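Side-chain contact in alpha-actinin-like protein 1 (Schizosaccharomyces pombe, PDB 5BVR), which binds actin filaments and takes part in forming and organising the actin ring during cytokinesis and septation: residues K76-E79 / Y80-S83. Numbering follows the deposited sequence.
Sequences KALE and YIKS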
ATOM      1  N   LYS A  76      -6.531  22.554  -3.423  1.00 18.21           N
ATOM      2  CA  LYS A  76      -5.775  22.267  -4.649  1.00 18.62           C
ATOM      3  C   LYS A  76      -5.612  20.761  -4.844  1.00 19.12           C
ATOM      4  O   LYS A  76      -5.852  20.233  -5.930  1.00 20.21           O
ATOM      5  CB  LYS A  76      -4.400  22.944  -4.584  1.00 17.45           C
ATOM      6  CG  LYS A  76      -3.518  22.709  -5.772  1.00 22.02           C
ATOM      7  CD  LYS A  76      -2.224  23.477  -5.593  1.00 30.32           C
ATOM      8  CE  LYS A  76      -1.230  23.168  -6.670  1.00 38.55           C
ATOM      9  NZ  LYS A  76      -1.637  23.849  -7.926  1.00 46.86           N
ATOM     10  N   ALA A  77      -5.219  20.070  -3.782  1.00 17.08           N
ATOM     11  CA  ALA A  77      -5.050  18.621  -3.843  1.00 16.08           C
ATOM     12  C   ALA A  77      -6.355  17.919  -4.178  1.00 17.91           C
ATOM     13  O   ALA A  77      -6.381  17.021  -5.019  1.00 17.52           O
ATOM     14  CB  ALA A  77      -4.512  18.115  -2.534  1.00 17.28           C
ATOM     15  N   LEU A  78      -7.426  18.299  -3.488  1.00 16.27           N
ATOM     16  CA  LEU A  78      -8.706  17.634  -3.685  1.00 18.31           C
ATOM     17  C   LEU A  78      -9.216  17.877  -5.091  1.00 18.18           C
ATOM     18  O   LEU A  78      -9.750  16.959  -5.717  1.00 19.02           O
ATOM     19  CB  LEU A  78      -9.725  18.072  -2.626  1.00 19.50           C
ATOM     20  CG  LEU A  78      -9.367  17.767  -1.169  1.00 17.64           C
ATOM     21  CD1 LEU A  78     -10.506  18.181  -0.256  1.00 21.67           C
ATOM     22  CD2 LEU A  78      -9.044  16.313  -0.965  1.00 20.73           C
ATOM     23  N   GLU A  79      -9.026  19.086  -5.601  1.00 19.97           N
ATOM     24  CA  GLU A  79      -9.479  19.379  -6.948  1.00 20.79           C
ATOM     25  C   GLU A  79      -8.693  18.543  -7.954  1.00 23.60           C
ATOM     26  O   GLU A  79      -9.280  18.037  -8.920  1.00 23.71           O
ATOM     27  CB  GLU A  79      -9.383  20.881  -7.241  1.00 24.17           C
ATOM     28  CG  GLU A  79     -10.469  21.684  -6.522  1.00 35.61           C
ATOM     29  CD  GLU A  79     -11.875  21.196  -6.856  1.00 49.56           C
ATOM     30  OE1 GLU A  79     -12.159  20.959  -8.054  1.00 51.97           O
ATOM     31  OE2 GLU A  79     -12.686  21.030  -5.919  1.00 54.60           O
ATOM     32  N   TYR A  80      -7.390  18.352  -7.726  1.00 19.33           N
ATOM     33  CA  TYR A  80      -6.599  17.491  -8.615  1.00 20.46           C
ATOM     34  C   TYR A  80      -7.149  16.058  -8.603  1.00 22.57           C
ATOM     35  O   TYR A  80      -7.359  15.437  -9.650  1.00 22.23           O
ATOM     36  CB  TYR A  80      -5.120  17.509  -8.230  1.00 22.17           C
ATOM     37  CG  TYR A  80      -4.322  16.507  -9.028  1.00 21.53           C
ATOM     38  CD1 TYR A  80      -3.924  16.787 -10.331  1.00 26.68           C
ATOM     39  CD2 TYR A  80      -4.018  15.262  -8.498  1.00 24.98           C
ATOM     40  CE1 TYR A  80      -3.221  15.862 -11.066  1.00 30.56           C
ATOM     41  CE2 TYR A  80      -3.310  14.331  -9.227  1.00 27.76           C
ATOM     42  CZ  TYR A  80      -2.915  14.638 -10.508  1.00 31.61           C
ATOM     43  OH  TYR A  80      -2.209  13.692 -11.227  1.00 38.43           O
ATOM     44  N   ILE A  81      -7.395  15.541  -7.408  1.00 17.68           N
ATOM     45  CA  ILE A  81      -7.931  14.190  -7.259  1.00 18.34           C
ATOM     46  C   ILE A  81      -9.268  14.024  -7.996  1.00 19.04           C
ATOM     47  O   ILE A  81      -9.472  13.048  -8.754  1.00 21.13           O
ATOM     48  CB  ILE A  81      -8.058  13.843  -5.766  1.00 18.32           C
ATOM     49  CG1 ILE A  81      -6.650  13.763  -5.152  1.00 18.19           C
ATOM     50  CG2 ILE A  81      -8.798  12.514  -5.571  1.00 19.26           C
ATOM     51  CD1 ILE A  81      -6.644  13.706  -3.610  1.00 17.08           C
ATOM     52  N   LYS A  82     -10.145  15.005  -7.838  1.00 22.72           N
ATOM     53  CA  LYS A  82     -11.428  15.002  -8.530  1.00 24.38           C
ATOM     54  C   LYS A  82     -11.239  15.051 -10.044  1.00 29.18           C
ATOM     55  O   LYS A  82     -11.937  14.355 -10.784  1.00 27.60           O
ATOM     56  CB  LYS A  82     -12.267  16.191  -8.059  1.00 24.57           C
ATOM     57  CG  LYS A  82     -13.640  16.276  -8.686  1.00 45.58           C
ATOM     58  CD  LYS A  82     -14.417  17.472  -8.152  1.00 56.10           C
ATOM     59  CE  LYS A  82     -15.800  17.568  -8.796  1.00 59.76           C
ATOM     60  NZ  LYS A  82     -16.565  18.752  -8.308  1.00 61.70           N
ATOM     61  N   SER A  83     -10.292  15.872 -10.498  1.00 25.00           N
ATOM     62  CA  SER A  83     -10.027  16.030 -11.932  1.00 29.24           C
ATOM     63  C   SER A  83      -9.614  14.724 -12.602  1.00 36.26           C
ATOM     64  O   SER A  83      -9.763  14.568 -13.819  1.00 33.32           O
ATOM     65  CB  SER A  83      -8.948  17.085 -12.168  1.00 28.91           C
ATOM     66  OG  SER A  83      -7.650  16.539 -12.040  1.00 28.95           O
TER
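Glu79 and Lys82, three residues apart on the last turns of helix 67-83, run side by side in the same direction, yet their charges do not pair. The nearest approach of the two side chains is a loose one, Glu79 OE1 to Lys82 CD at 4.2 Å. Beyond this point the fully extended lysine carries its amine past the acid, and Lys82 NZ ends 4.9 Å from Glu79 OE1.

Backbone bonds of the i to i+4 pattern join the two turns, from the amides of Tyr80, Ile81, Lys82 and Ser83 to the carbonyls of Lys76, Ala77, Leu78 and Glu79; Lys82 N to Leu78 O measures 2.9 Å. At the C-terminal end the Ser83 hydroxyl folds back on the helix and donates to a carbonyl three residues earlier, Ser83 OG to Tyr80 O, at 2.6 Å. A chi1 of 84° sets OG between its own N and carbonyl carbon, where it can reach that oxygen. Ile81 CG1 lies against the backbone, 3.3 Å from Ala77 O, the carbonyl that its own amide bonds to.

On the buried face the apolar contact is slight, with Leu78 CD2 4.4 Å from Ile81 CD1. Leu78 and Ile81 both pack on Leu107 of helix 101-117, while Ala77 and Ile81 share Leu49 of helix 43-53. The polar ends of Lys76 and Tyr80 bond to Leu57 O and Glu55, respectively.

The chemistry is that of an amphipathic helix in the first calponin-homology domain: main-chain bonds hold the turns, aliphatic groups face the core, and the exposed acid and base, without a salt bridge, probably attract each other weakly, screened by solvent.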